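Long-range contacts in DNR protein (PDB 2Z69), which probably acts as a DNA-binding transcription factor for dissimilative nitrate respiration, with nitric oxide probably sensed through its cyclic-nucleotide-binding-like sensor domain: residues G50-A55 with T96-V100; G62-R68 with A101-V107; L31-S35 with F112-A118; P22-Q27 with D125-L129; S16-F20 with R84-E89. All coordinates share one frame; numbering follows the deposited sequence.

Contact 1: G50-A55 with T96-V100; sequences GEPAHA and TPNYV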
# COMPACT_ATOMS: atom_id res chain seq x y z
N GLY B 50 -20.16 0.78 11.51
CA GLY B 50 -20.06 1.87 12.48
C GLY B 50 -19.46 1.43 13.81
O GLY B 50 -19.21 2.23 14.68
N GLU B 51 -19.25 0.13 13.96
CA GLU B 51 -18.54 -0.39 15.10
C GLU B 51 -17.06 -0.25 14.90
O GLU B 51 -16.60 -0.34 13.77
CB GLU B 51 -18.85 -1.89 15.26
CG GLU B 51 -20.18 -2.11 15.93
CD GLU B 51 -20.52 -3.61 16.03
OE1 GLU B 51 -19.90 -4.48 15.38
OE2 GLU B 51 -21.45 -3.88 16.81
N PRO B 52 -16.30 -0.09 16.01
CA PRO B 52 -14.84 0.05 15.93
C PRO B 52 -14.19 -1.12 15.20
O PRO B 52 -14.43 -2.27 15.53
CB PRO B 52 -14.42 0.12 17.41
CG PRO B 52 -15.62 0.67 18.09
CD PRO B 52 -16.76 -0.02 17.41
N ALA B 53 -13.39 -0.83 14.18
CA ALA B 53 -12.83 -1.93 13.38
C ALA B 53 -11.46 -2.28 13.91
O ALA B 53 -10.50 -1.59 13.58
CB ALA B 53 -12.75 -1.56 11.91
N HIS B 54 -11.38 -3.31 14.73
CA HIS B 54 -10.09 -3.75 15.30
C HIS B 54 -9.63 -5.13 14.82
O HIS B 54 -8.54 -5.56 15.16
CB HIS B 54 -10.15 -3.79 16.84
CG HIS B 54 -10.40 -2.46 17.48
ND1 HIS B 54 -9.72 -1.33 17.12
CD2 HIS B 54 -11.24 -2.10 18.48
CE1 HIS B 54 -10.13 -0.31 17.86
NE2 HIS B 54 -11.05 -0.75 18.69
N ALA B 55 -10.43 -5.83 14.03
CA ALA B 55 -10.09 -7.21 13.68
C ALA B 55 -10.51 -7.56 12.27
O ALA B 55 -11.43 -6.95 11.74
CB ALA B 55 -10.75 -8.15 14.66
N THR B 96 -9.66 4.94 8.65
CA THR B 96 -11.02 5.01 9.19
C THR B 96 -11.14 4.13 10.43
O THR B 96 -10.72 2.98 10.42
CB THR B 96 -12.10 4.68 8.12
OG1 THR B 96 -13.14 5.65 8.19
CG2 THR B 96 -12.72 3.35 8.35
N PRO B 97 -11.70 4.69 11.52
CA PRO B 97 -11.82 3.98 12.80
C PRO B 97 -12.82 2.79 12.79
O PRO B 97 -12.55 1.82 13.48
CB PRO B 97 -12.32 5.07 13.75
CG PRO B 97 -13.02 6.04 12.87
CD PRO B 97 -12.21 6.07 11.61
N ASN B 98 -13.92 2.91 12.05
CA ASN B 98 -15.06 2.01 12.16
C ASN B 98 -15.32 1.20 10.90
O ASN B 98 -15.13 1.71 9.79
CB ASN B 98 -16.34 2.82 12.45
CG ASN B 98 -16.27 3.59 13.75
OD1 ASN B 98 -16.85 4.68 13.88
ND2 ASN B 98 -15.57 3.05 14.73
N TYR B 99 -15.81 -0.04 11.08
CA TYR B 99 -16.32 -0.84 9.96
C TYR B 99 -17.24 0.02 9.09
O TYR B 99 -18.16 0.65 9.60
CB TYR B 99 -17.08 -2.09 10.44
CG TYR B 99 -16.14 -3.12 11.06
CD1 TYR B 99 -15.24 -3.82 10.28
CD2 TYR B 99 -16.18 -3.38 12.43
CE1 TYR B 99 -14.35 -4.75 10.86
CE2 TYR B 99 -15.33 -4.28 13.01
CZ TYR B 99 -14.42 -4.97 12.23
OH TYR B 99 -13.57 -5.90 12.84
N VAL B 100 -16.97 0.03 7.79
CA VAL B 100 -17.77 0.78 6.82
C VAL B 100 -18.91 -0.07 6.20
O VAL B 100 -19.56 0.37 5.26
CB VAL B 100 -16.86 1.26 5.66
CG1 VAL B 100 -15.86 2.29 6.16
CG2 VAL B 100 -16.12 0.07 5.08
O HOH W 1 -13.16 -5.12 15.82
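Two loops of the cyclic-nucleotide-binding-like beta barrel meet where Tyr99 is laid against Ala53 and the backbones are bridged at Pro52 and Asn98. Tyr99 uses both of its backbone groups: its O accepts from Gly50 N at 2.8 Å, and its N donates to Glu51 O at 2.8 Å, nearly along the C=O axis. Beyond Pro52, which has no N-H to offer, Ala53 N reaches Pro97 O at 2.9 Å in an almost straight bond that lies on a lone pair in the carbonyl plane. Glycine suits position 50 because its phi is positive (95°), a backbone turn that leaves no room for a beta carbon beside the preceding carbonyl. With CG opposite the carbonyl carbon (chi1 -70°), the Tyr99 ring runs along residues 52-55. Ala53 CB sits 3.6 Å from the ring centroid and only 5° off the normal, a CH-pi contact for which a bare methyl is well suited. At the ring edge Tyr99 OH donates to Ala55 O at 2.6 Å, while a water donates to the same hydroxyl and to Pro52 O and accepts from His54 N (2.8 Å). Phe47 stacks on Tyr99, and Arg48 forms a salt bridge with Glu51. With its backbone, face and hydroxyl all engaged, Tyr99 has little freedom to rotate, and the loop 50-55 is fastened to 96-100 by three main-chain bonds and by the Tyr99 side chain.

Contact 2: G62-R68 with A101-V107; sequences GCVKIYR and ATAQAVV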
# COMPACT_ATOMS: atom_id res chain seq x y z
N GLY B 62 -18.86 -22.15 6.68
CA GLY B 62 -20.05 -21.33 6.57
C GLY B 62 -19.93 -20.33 5.44
O GLY B 62 -19.21 -20.58 4.47
N CYS B 63 -20.61 -19.18 5.60
CA CYS B 63 -20.79 -18.20 4.51
C CYS B 63 -21.29 -16.86 5.06
O CYS B 63 -22.24 -16.81 5.83
CB CYS B 63 -21.75 -18.76 3.46
SG CYS B 63 -22.10 -17.69 2.01
N VAL B 64 -20.63 -15.77 4.68
CA VAL B 64 -20.89 -14.43 5.30
C VAL B 64 -21.18 -13.43 4.17
O VAL B 64 -20.51 -13.46 3.15
CB VAL B 64 -19.66 -13.99 6.11
CG1 VAL B 64 -19.60 -12.47 6.29
CG2 VAL B 64 -19.62 -14.73 7.48
N LYS B 65 -22.24 -12.63 4.31
CA LYS B 65 -22.48 -11.57 3.33
C LYS B 65 -22.11 -10.20 3.91
O LYS B 65 -22.26 -9.94 5.13
CB LYS B 65 -23.93 -11.58 2.83
CG LYS B 65 -24.99 -11.15 3.86
CD LYS B 65 -26.30 -10.79 3.17
CE LYS B 65 -27.38 -10.51 4.23
NZ LYS B 65 -28.75 -10.14 3.69
N ILE B 66 -21.61 -9.32 3.05
CA ILE B 66 -21.14 -8.00 3.51
C ILE B 66 -21.86 -6.89 2.74
O ILE B 66 -21.84 -6.88 1.53
CB ILE B 66 -19.56 -7.90 3.39
CG1 ILE B 66 -18.90 -9.06 4.17
CG2 ILE B 66 -19.05 -6.51 3.83
CD1 ILE B 66 -17.46 -8.96 4.32
N TYR B 67 -22.49 -5.96 3.45
CA TYR B 67 -23.39 -4.96 2.85
C TYR B 67 -23.43 -3.65 3.65
O TYR B 67 -23.16 -3.66 4.85
CB TYR B 67 -24.83 -5.50 2.75
CG TYR B 67 -25.49 -5.83 4.10
CD1 TYR B 67 -25.28 -7.04 4.70
CD2 TYR B 67 -26.33 -4.90 4.76
CE1 TYR B 67 -25.86 -7.37 5.92
CE2 TYR B 67 -26.93 -5.22 5.99
CZ TYR B 67 -26.68 -6.47 6.55
OH TYR B 67 -27.23 -6.87 7.75
N ARG B 68 -23.79 -2.54 3.00
CA ARG B 68 -24.16 -1.33 3.74
C ARG B 68 -25.67 -1.08 3.60
O ARG B 68 -26.23 -1.13 2.48
CB ARG B 68 -23.43 -0.09 3.22
CG ARG B 68 -21.92 -0.21 3.01
CD ARG B 68 -21.50 0.65 1.80
NE ARG B 68 -20.09 1.04 1.80
CZ ARG B 68 -19.65 2.30 1.90
NH1 ARG B 68 -20.51 3.30 2.02
NH2 ARG B 68 -18.36 2.56 1.88
N ALA B 101 -19.11 -1.29 6.70
CA ALA B 101 -20.18 -2.20 6.26
C ALA B 101 -20.48 -3.19 7.38
O ALA B 101 -19.73 -3.26 8.35
CB ALA B 101 -19.75 -2.96 4.99
N THR B 102 -21.54 -3.99 7.21
CA THR B 102 -21.98 -5.02 8.17
C THR B 102 -21.69 -6.35 7.53
O THR B 102 -21.81 -6.49 6.32
CB THR B 102 -23.53 -4.90 8.36
OG1 THR B 102 -23.83 -3.61 8.92
CG2 THR B 102 -24.11 -5.98 9.20
N ALA B 103 -21.33 -7.34 8.34
CA ALA B 103 -21.04 -8.70 7.85
C ALA B 103 -21.98 -9.60 8.65
O ALA B 103 -22.00 -9.52 9.88
CB ALA B 103 -19.61 -9.08 8.13
N GLN B 104 -22.74 -10.43 7.94
CA GLN B 104 -23.79 -11.26 8.55
C GLN B 104 -23.65 -12.68 8.04
O GLN B 104 -23.50 -12.89 6.84
CB GLN B 104 -25.19 -10.73 8.19
CG GLN B 104 -26.36 -11.43 8.95
CD GLN B 104 -27.74 -10.80 8.64
OE1 GLN B 104 -28.65 -10.80 9.46
NE2 GLN B 104 -27.86 -10.26 7.48
N ALA B 105 -23.75 -13.65 8.93
CA ALA B 105 -23.69 -15.05 8.52
C ALA B 105 -25.00 -15.39 7.81
O ALA B 105 -26.08 -15.05 8.30
CB ALA B 105 -23.50 -15.94 9.73
N VAL B 106 -24.91 -16.01 6.65
CA VAL B 106 -26.11 -16.47 5.96
C VAL B 106 -26.42 -17.97 6.24
O VAL B 106 -27.48 -18.43 5.87
CB VAL B 106 -26.08 -16.20 4.46
CG1 VAL B 106 -25.56 -14.79 4.16
CG2 VAL B 106 -25.24 -17.20 3.80
N VAL B 107 -25.48 -18.69 6.87
CA VAL B 107 -25.69 -20.06 7.42
C VAL B 107 -24.87 -20.15 8.74
O VAL B 107 -24.06 -19.27 8.99
CB VAL B 107 -25.20 -21.18 6.46
CG1 VAL B 107 -26.01 -21.19 5.16
CG2 VAL B 107 -23.74 -21.01 6.16
O HOH W 2 -24.54 -1.90 7.01
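Lys65 and Gln104 face each other as a hydrogen-bonded antiparallel pair, Lys65 N giving to Gln104 O at 2.8 Å and Gln104 N returning to Lys65 O at 2.9 Å. Tyr67 and Thr102 repeat the exchange, with Thr102 N to Tyr67 O almost straight (177°), and Val106 N adds a bond to Cys63 O. A water accepts from Thr102 OG1 at 2.7 Å and donates to Tyr67 O; the same OG1 is also hydrogen-bonded to Gln49 N. On the face bearing Lys65, Tyr67, Thr102 and Gln104, the Lys65 and Gln104 chains run side by side, and the lysine ammonium goes on to a salt bridge with Glu75. Tyr67 carries CG between its backbone N and carbonyl carbon (chi1 63°), which brings the ring over Thr102, whose CB lies 4.2 Å from the centroid and toward the rim. The branched threonine thus offers its carbons to the ring and still keeps a hydroxyl for Gln49. Lys65 CG, still aliphatic, meets Val106 CG1 at 3.7 Å. The other face is apolar: Ala103 CB touches Val64 CG1 at 3.9 Å and Ile66 CG1 at 4.0 Å, and Phe87 packs on all three. Ile66 and Ala101 also meet Leu151 of the second subunit. Such a pairing, polar on one face and aliphatic on the other, is that of neighbouring strands in the barrel of the cyclic-nucleotide-binding fold, a member of the cupin clan.

Contact 3: L31-S35 with F112-A118; sequences LLASS and FRFSNKA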
# COMPACT_ATOMS: atom_id res chain seq x y z
N LEU B 31 0.17 -15.44 15.90
CA LEU B 31 -1.06 -14.84 15.38
C LEU B 31 -2.30 -15.61 15.83
O LEU B 31 -3.26 -15.01 16.34
CB LEU B 31 -1.00 -14.74 13.84
CG LEU B 31 -2.09 -13.97 13.08
CD1 LEU B 31 -2.29 -12.56 13.63
CD2 LEU B 31 -1.76 -13.93 11.60
N LEU B 32 -2.27 -16.93 15.64
CA LEU B 32 -3.27 -17.85 16.21
C LEU B 32 -3.45 -17.72 17.72
O LEU B 32 -4.56 -17.76 18.22
CB LEU B 32 -2.97 -19.31 15.84
CG LEU B 32 -3.39 -19.71 14.43
CD1 LEU B 32 -2.62 -20.93 13.99
CD2 LEU B 32 -4.90 -19.94 14.35
N ALA B 33 -2.34 -17.58 18.44
CA ALA B 33 -2.37 -17.47 19.90
C ALA B 33 -3.20 -16.27 20.40
O ALA B 33 -3.86 -16.36 21.45
CB ALA B 33 -0.93 -17.42 20.46
N SER B 34 -3.19 -15.18 19.65
CA SER B 34 -3.97 -13.98 20.00
C SER B 34 -5.36 -13.92 19.31
O SER B 34 -6.13 -12.98 19.52
CB SER B 34 -3.18 -12.72 19.66
OG SER B 34 -3.83 -11.57 20.18
N SER B 35 -5.68 -14.91 18.49
CA SER B 35 -6.99 -14.93 17.84
C SER B 35 -8.12 -15.41 18.77
O SER B 35 -7.86 -16.02 19.79
CB SER B 35 -6.96 -15.75 16.54
OG SER B 35 -6.96 -17.14 16.80
N PHE B 112 -12.18 -17.47 12.73
CA PHE B 112 -11.09 -16.96 13.53
C PHE B 112 -11.14 -15.46 13.42
O PHE B 112 -11.23 -14.94 12.32
CB PHE B 112 -9.75 -17.42 12.94
CG PHE B 112 -9.41 -18.84 13.25
CD1 PHE B 112 -8.90 -19.66 12.25
CD2 PHE B 112 -9.55 -19.35 14.54
CE1 PHE B 112 -8.55 -20.99 12.51
CE2 PHE B 112 -9.20 -20.68 14.83
CZ PHE B 112 -8.68 -21.50 13.81
N ARG B 113 -11.12 -14.75 14.54
CA ARG B 113 -11.04 -13.29 14.55
C ARG B 113 -9.62 -12.91 14.87
O ARG B 113 -9.15 -13.18 15.99
CB ARG B 113 -11.92 -12.70 15.64
CG ARG B 113 -11.58 -11.26 16.02
CD ARG B 113 -12.72 -10.54 16.82
NE ARG B 113 -13.06 -11.31 18.00
CZ ARG B 113 -14.27 -11.76 18.31
NH1 ARG B 113 -15.34 -11.50 17.57
NH2 ARG B 113 -14.40 -12.46 19.42
N PHE B 114 -8.91 -12.30 13.93
CA PHE B 114 -7.54 -11.87 14.17
C PHE B 114 -7.49 -10.38 14.46
O PHE B 114 -8.12 -9.60 13.77
CB PHE B 114 -6.70 -12.15 12.95
CG PHE B 114 -6.61 -13.60 12.60
CD1 PHE B 114 -7.36 -14.13 11.57
CD2 PHE B 114 -5.75 -14.43 13.27
CE1 PHE B 114 -7.25 -15.45 11.22
CE2 PHE B 114 -5.65 -15.76 12.92
CZ PHE B 114 -6.40 -16.26 11.90
N SER B 115 -6.74 -9.99 15.48
CA SER B 115 -6.49 -8.59 15.78
C SER B 115 -5.68 -7.90 14.68
O SER B 115 -4.66 -8.44 14.22
CB SER B 115 -5.70 -8.51 17.10
OG SER B 115 -5.25 -7.21 17.35
N ASN B 116 -6.15 -6.73 14.26
CA ASN B 116 -5.40 -5.87 13.35
C ASN B 116 -4.03 -5.63 13.94
O ASN B 116 -3.02 -5.87 13.29
CB ASN B 116 -6.15 -4.54 13.07
CG ASN B 116 -7.38 -4.74 12.18
OD1 ASN B 116 -7.64 -5.83 11.71
ND2 ASN B 116 -8.14 -3.68 11.96
N LYS B 117 -4.00 -5.24 15.22
CA LYS B 117 -2.75 -4.93 15.91
C LYS B 117 -1.72 -6.09 15.95
O LYS B 117 -0.53 -5.87 15.79
CB LYS B 117 -3.04 -4.39 17.34
N ALA B 118 -2.19 -7.32 16.17
CA ALA B 118 -1.30 -8.48 16.18
C ALA B 118 -0.81 -8.82 14.79
O ALA B 118 0.32 -9.20 14.64
CB ALA B 118 -2.00 -9.70 16.79
O HOH W 3 -4.94 -12.28 16.76
O HOH W 4 -8.65 -11.46 18.27
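Leu31 and Phe114 are brought together by their first torsions: the leucine holds CG opposite its backbone N (chi1 -172°), while Phe114 carries CG opposite the carbonyl carbon (chi1 -63°). The two side chains cross at about a right angle, Leu31 CG lying 3.7 Å from Phe114 CD2. Ser35 CB approaches that same ring atom at 3.7 Å, so a small residue lets the chain pass close to the phenyl. The next residue after Leu31, Leu32, lays one methyl over a face of Phe112, its CD2 4.2 Å from the ring centroid and displaced toward the rim, a CH-pi contact. Ser35 also turns back on its own segment: OG donates to Leu32 O at 2.9 Å and N to the same oxygen at 3.1 Å, so that carbonyl is gripped twice. Ser35 CA lies 3.3 Å from Arg113 O. A water links the backbones, donating to Leu31 O and accepting from Ser115 N. Ser115 is the N-cap of the next helix, its OG accepting from Ala118 N (3.3 Å), and the small Ala118 methyl faces Leu31 CD1. Around this layer, Phe20 and Phe56 meet the Phe114 ring, His10 stands edge-to-face to Phe112, and Asp36 forms a salt bridge with Arg113. The contact joins helix 25-33 to strand 109-115 as it runs into helix 116-123, the helical flank of a cyclic-nucleotide-binding-type barrel.

Contact 4: P22-Q27 with D125-L129; sequences PLSPVQ and DNTPL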
# COMPACT_ATOMS: atom_id res chain seq x y z
N PRO B 22 3.25 -15.91 3.64
CA PRO B 22 4.66 -15.46 3.79
C PRO B 22 5.16 -15.47 5.24
O PRO B 22 6.37 -15.28 5.48
CB PRO B 22 4.64 -14.03 3.22
CG PRO B 22 3.28 -13.88 2.53
CD PRO B 22 2.37 -14.80 3.25
N LEU B 23 4.25 -15.69 6.19
CA LEU B 23 4.59 -15.82 7.60
C LEU B 23 5.33 -17.12 7.85
O LEU B 23 5.02 -18.15 7.23
CB LEU B 23 3.34 -15.77 8.47
CG LEU B 23 2.59 -14.43 8.53
CD1 LEU B 23 1.38 -14.55 9.44
CD2 LEU B 23 3.51 -13.33 9.03
N SER B 24 6.32 -17.07 8.75
CA SER B 24 7.02 -18.25 9.22
C SER B 24 6.06 -19.00 10.13
O SER B 24 5.12 -18.39 10.65
CB SER B 24 8.26 -17.86 10.02
OG SER B 24 7.90 -17.12 11.18
N PRO B 25 6.27 -20.32 10.31
CA PRO B 25 5.57 -21.12 11.34
C PRO B 25 5.49 -20.44 12.71
O PRO B 25 4.43 -20.47 13.35
CB PRO B 25 6.43 -22.38 11.42
CG PRO B 25 6.95 -22.54 10.03
CD PRO B 25 7.15 -21.16 9.47
N VAL B 26 6.58 -19.81 13.14
CA VAL B 26 6.64 -19.11 14.43
C VAL B 26 5.64 -17.95 14.47
O VAL B 26 4.85 -17.85 15.41
CB VAL B 26 8.07 -18.58 14.73
CG1 VAL B 26 8.16 -18.04 16.16
CG2 VAL B 26 9.10 -19.67 14.51
N GLN B 27 5.68 -17.10 13.45
CA GLN B 27 4.79 -15.93 13.35
C GLN B 27 3.32 -16.31 13.28
O GLN B 27 2.48 -15.64 13.87
CB GLN B 27 5.19 -15.06 12.15
CG GLN B 27 6.49 -14.27 12.38
CD GLN B 27 7.07 -13.67 11.11
OE1 GLN B 27 6.69 -14.04 10.00
NE2 GLN B 27 8.02 -12.76 11.27
N ASP B 125 8.07 -7.31 11.11
CA ASP B 125 9.26 -8.11 10.81
C ASP B 125 9.05 -9.21 9.76
O ASP B 125 9.57 -10.33 9.87
CB ASP B 125 9.93 -8.66 12.08
CG ASP B 125 9.05 -9.62 12.85
OD1 ASP B 125 9.50 -10.76 13.11
OD2 ASP B 125 7.91 -9.23 13.21
N ASN B 126 8.29 -8.88 8.73
CA ASN B 126 8.19 -9.72 7.55
C ASN B 126 8.16 -8.82 6.31
O ASN B 126 7.09 -8.43 5.87
CB ASN B 126 6.95 -10.62 7.61
CG ASN B 126 7.01 -11.79 6.62
OD1 ASN B 126 6.77 -12.94 6.98
ND2 ASN B 126 7.35 -11.50 5.38
N THR B 127 9.33 -8.50 5.77
CA THR B 127 9.41 -7.67 4.54
C THR B 127 8.63 -8.27 3.37
O THR B 127 7.85 -7.56 2.78
CB THR B 127 10.84 -7.36 4.10
OG1 THR B 127 11.70 -7.40 5.23
CG2 THR B 127 10.92 -5.98 3.47
N PRO B 128 8.80 -9.59 3.07
CA PRO B 128 8.03 -10.21 2.00
C PRO B 128 6.53 -9.94 2.14
O PRO B 128 5.89 -9.56 1.16
CB PRO B 128 8.33 -11.70 2.18
CG PRO B 128 9.71 -11.73 2.73
CD PRO B 128 9.72 -10.57 3.69
N LEU B 129 5.97 -10.12 3.34
CA LEU B 129 4.55 -9.85 3.58
C LEU B 129 4.21 -8.39 3.36
O LEU B 129 3.20 -8.09 2.72
CB LEU B 129 4.11 -10.33 4.97
CG LEU B 129 2.62 -10.25 5.32
CD1 LEU B 129 1.78 -11.08 4.38
CD2 LEU B 129 2.35 -10.63 6.77
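Gln27 reaches across to Asp125 with a single amide nitrogen that is held twice: NE2 donates to Asp125 OD1 at 3.1 Å and to Asp125 O at 3.2 Å. Both oxygens lie close to the glutamine amide plane, but the nitrogen stands above the planes of its acceptors, 67° out of the carboxylate and 58° out of the peptide carbonyl, with the amide and carboxylate planes nearly perpendicular. Neither bond is straight, because the two oxygens, seen from NE2, lie closer together than its two N-H bonds are spread. Leu129 is packed by two residues. Pro22 CG touches its CD1 at 3.7 Å, the rigid ring crossing the leucine at about a right angle, and Leu23 CD2 meets its CD2 at 3.7 Å. A forked side chain suits Leu129 here, since each branch finds its own partner. The second shell fixes the glutamine: its OE1 accepts from Ser24 N (3.3 Å), while its own backbone N donates to Ser24 OG (3.2 Å). This reciprocal exchange is a capping box, and it holds the amide so that NE2 faces Asp125. Tyr119 and Leu123 of helix 116-123 pack on Leu129, and Gln122 on Gln27. Next to Asn126, the N-cap of the following helix, Thr127 is hydrogen-bonded to Thr127 of the second subunit. The capping box thus begins helix 25-33 where it leans on helix 127-140, probably the dimerization helix, as the Thr127 pair across the subunits suggests.

Contact 5: S16-F20 with R84-E89; sequences SHHLF and RNTFAE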
# COMPACT_ATOMS: atom_id res chain seq x y z
N SER B 16 -2.03 -21.94 3.69
CA SER B 16 -2.33 -21.94 2.25
C SER B 16 -2.77 -20.57 1.75
O SER B 16 -2.51 -20.20 0.60
CB SER B 16 -3.41 -22.98 1.92
OG SER B 16 -4.51 -22.88 2.81
N HIS B 17 -3.41 -19.82 2.62
CA HIS B 17 -3.99 -18.54 2.29
C HIS B 17 -2.95 -17.42 2.17
O HIS B 17 -2.12 -17.25 3.06
CB HIS B 17 -5.03 -18.18 3.36
CG HIS B 17 -5.87 -17.00 2.99
ND1 HIS B 17 -5.39 -15.71 3.04
CD2 HIS B 17 -7.14 -16.92 2.54
CE1 HIS B 17 -6.34 -14.88 2.64
NE2 HIS B 17 -7.41 -15.59 2.33
N HIS B 18 -3.03 -16.63 1.10
CA HIS B 18 -2.03 -15.57 0.80
C HIS B 18 -1.75 -14.56 1.92
O HIS B 18 -0.68 -13.93 1.91
CB HIS B 18 -2.39 -14.81 -0.48
CG HIS B 18 -3.65 -14.00 -0.38
ND1 HIS B 18 -3.68 -12.74 0.18
CD2 HIS B 18 -4.93 -14.29 -0.73
CE1 HIS B 18 -4.93 -12.29 0.17
NE2 HIS B 18 -5.70 -13.20 -0.39
N LEU B 19 -2.67 -14.37 2.88
CA LEU B 19 -2.44 -13.39 3.97
C LEU B 19 -1.51 -13.89 5.06
O LEU B 19 -0.94 -13.09 5.83
CB LEU B 19 -3.77 -12.92 4.58
CG LEU B 19 -4.49 -11.82 3.80
CD1 LEU B 19 -5.69 -11.30 4.56
CD2 LEU B 19 -3.55 -10.68 3.42
N PHE B 20 -1.37 -15.22 5.13
CA PHE B 20 -0.64 -15.89 6.19
C PHE B 20 0.51 -16.70 5.63
O PHE B 20 1.39 -17.12 6.37
CB PHE B 20 -1.58 -16.80 7.02
CG PHE B 20 -2.85 -16.14 7.44
CD1 PHE B 20 -4.01 -16.27 6.67
CD2 PHE B 20 -2.89 -15.36 8.58
CE1 PHE B 20 -5.21 -15.65 7.06
CE2 PHE B 20 -4.06 -14.72 8.95
CZ PHE B 20 -5.23 -14.88 8.20
N ARG B 84 -12.98 -20.78 4.01
CA ARG B 84 -11.52 -20.75 3.74
C ARG B 84 -11.07 -19.45 3.02
O ARG B 84 -10.11 -19.45 2.24
CB ARG B 84 -11.07 -22.02 3.01
CG ARG B 84 -11.39 -23.32 3.75
CD ARG B 84 -10.72 -24.57 3.08
NE ARG B 84 -11.29 -24.89 1.77
CZ ARG B 84 -12.48 -25.45 1.56
NH1 ARG B 84 -13.27 -25.79 2.58
NH2 ARG B 84 -12.90 -25.67 0.32
N ASN B 85 -11.78 -18.35 3.29
CA ASN B 85 -11.43 -17.04 2.78
C ASN B 85 -11.48 -16.04 3.89
O ASN B 85 -12.08 -16.33 4.91
CB ASN B 85 -12.41 -16.59 1.73
CG ASN B 85 -12.15 -17.23 0.43
OD1 ASN B 85 -11.24 -16.84 -0.28
ND2 ASN B 85 -12.92 -18.25 0.10
N THR B 86 -10.81 -14.91 3.70
CA THR B 86 -10.71 -13.86 4.73
C THR B 86 -11.59 -12.73 4.30
O THR B 86 -11.96 -12.65 3.15
CB THR B 86 -9.27 -13.30 4.93
OG1 THR B 86 -8.70 -12.92 3.65
CG2 THR B 86 -8.37 -14.35 5.61
N PHE B 87 -11.94 -11.86 5.24
CA PHE B 87 -12.64 -10.65 4.94
C PHE B 87 -12.33 -9.57 5.97
O PHE B 87 -11.89 -9.88 7.08
CB PHE B 87 -14.17 -10.89 4.77
CG PHE B 87 -14.87 -11.45 6.01
CD1 PHE B 87 -15.01 -12.84 6.19
CD2 PHE B 87 -15.48 -10.59 6.91
CE1 PHE B 87 -15.71 -13.34 7.27
CE2 PHE B 87 -16.17 -11.07 7.99
CZ PHE B 87 -16.29 -12.43 8.19
N ALA B 88 -12.52 -8.32 5.58
CA ALA B 88 -12.25 -7.16 6.45
C ALA B 88 -10.77 -6.80 6.66
O ALA B 88 -10.47 -5.88 7.42
CB ALA B 88 -13.00 -7.32 7.83
N GLU B 89 -9.85 -7.46 5.95
CA GLU B 89 -8.42 -7.18 6.13
C GLU B 89 -8.04 -5.80 5.58
O GLU B 89 -7.10 -5.17 6.04
CB GLU B 89 -7.55 -8.25 5.47
CG GLU B 89 -7.73 -8.36 3.96
CD GLU B 89 -8.71 -9.46 3.54
OE1 GLU B 89 -9.64 -9.75 4.31
OE2 GLU B 89 -8.55 -10.02 2.45
O HOH W 5 -9.71 -14.61 0.98
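Thr86 lays its methyl over a face of the His17 imidazole, CG2 standing 3.9 Å from the ring centroid and 25° off the normal in a CH-pi contact. The same methyl also meets the edge of the Phe20 ring, 3.7 Å from CE1. With CG swung opposite the backbone N (chi1 -169°), the His17 ring reaches over to Thr86 and is steadied at both nitrogens: ND1 accepts from Leu19 N at 3.0 Å, and NE2 is hydrogen-bonded to a water at 2.8 Å. That water accepts from Thr86 N (2.9 Å) and donates to Asn85 OD1; Asn85 ND2 is itself hydrogen-bonded to Asn82 O. A histidine suits the place, offering a flat face to the methyl and two polar edge atoms. Leu19 CD1 lies 3.6 Å from Glu89 CG, and Thr86 OG1 gives Glu89 OE2 a weak bond. Glu89 also touches the second subunit, where Leu153 N makes a weak hydrogen bond with its OE2. Phe20 also meets the Phe114 ring, and Leu19 O is hydrogen-bonded to Tyr119 OH. Here the loop linking helices 6-14 and 25-33 is seated on strand 86-87, at the border between the helices and the barrel of the cyclic-nucleotide-binding-type domain.

Contacts 1 and 2 lie at the barrel, contact 3 where a helix meets a barrel strand, contact 4 among the flanking helices, and contact 5, near the chain centre, joins the two regions. Strand 86-87 turns Phe87 toward contact 2, where Ile66 CD1 is 3.6 Å from Phe87 CD2, while in contact 3 Leu31 CD2 is 3.5 Å from Phe20 CD2 of contact 5. Contacts 1 and 3 join where His54 O and Asn116 N are 2.8 Å apart, a probable hydrogen bond. Contacts 3 and 4 share helix 25-33, with centres 14 Å apart. Contacts 2 and 4 lie on opposite sides of the chain's centre, about 29 Å apart between centres, yet each meets the second subunit.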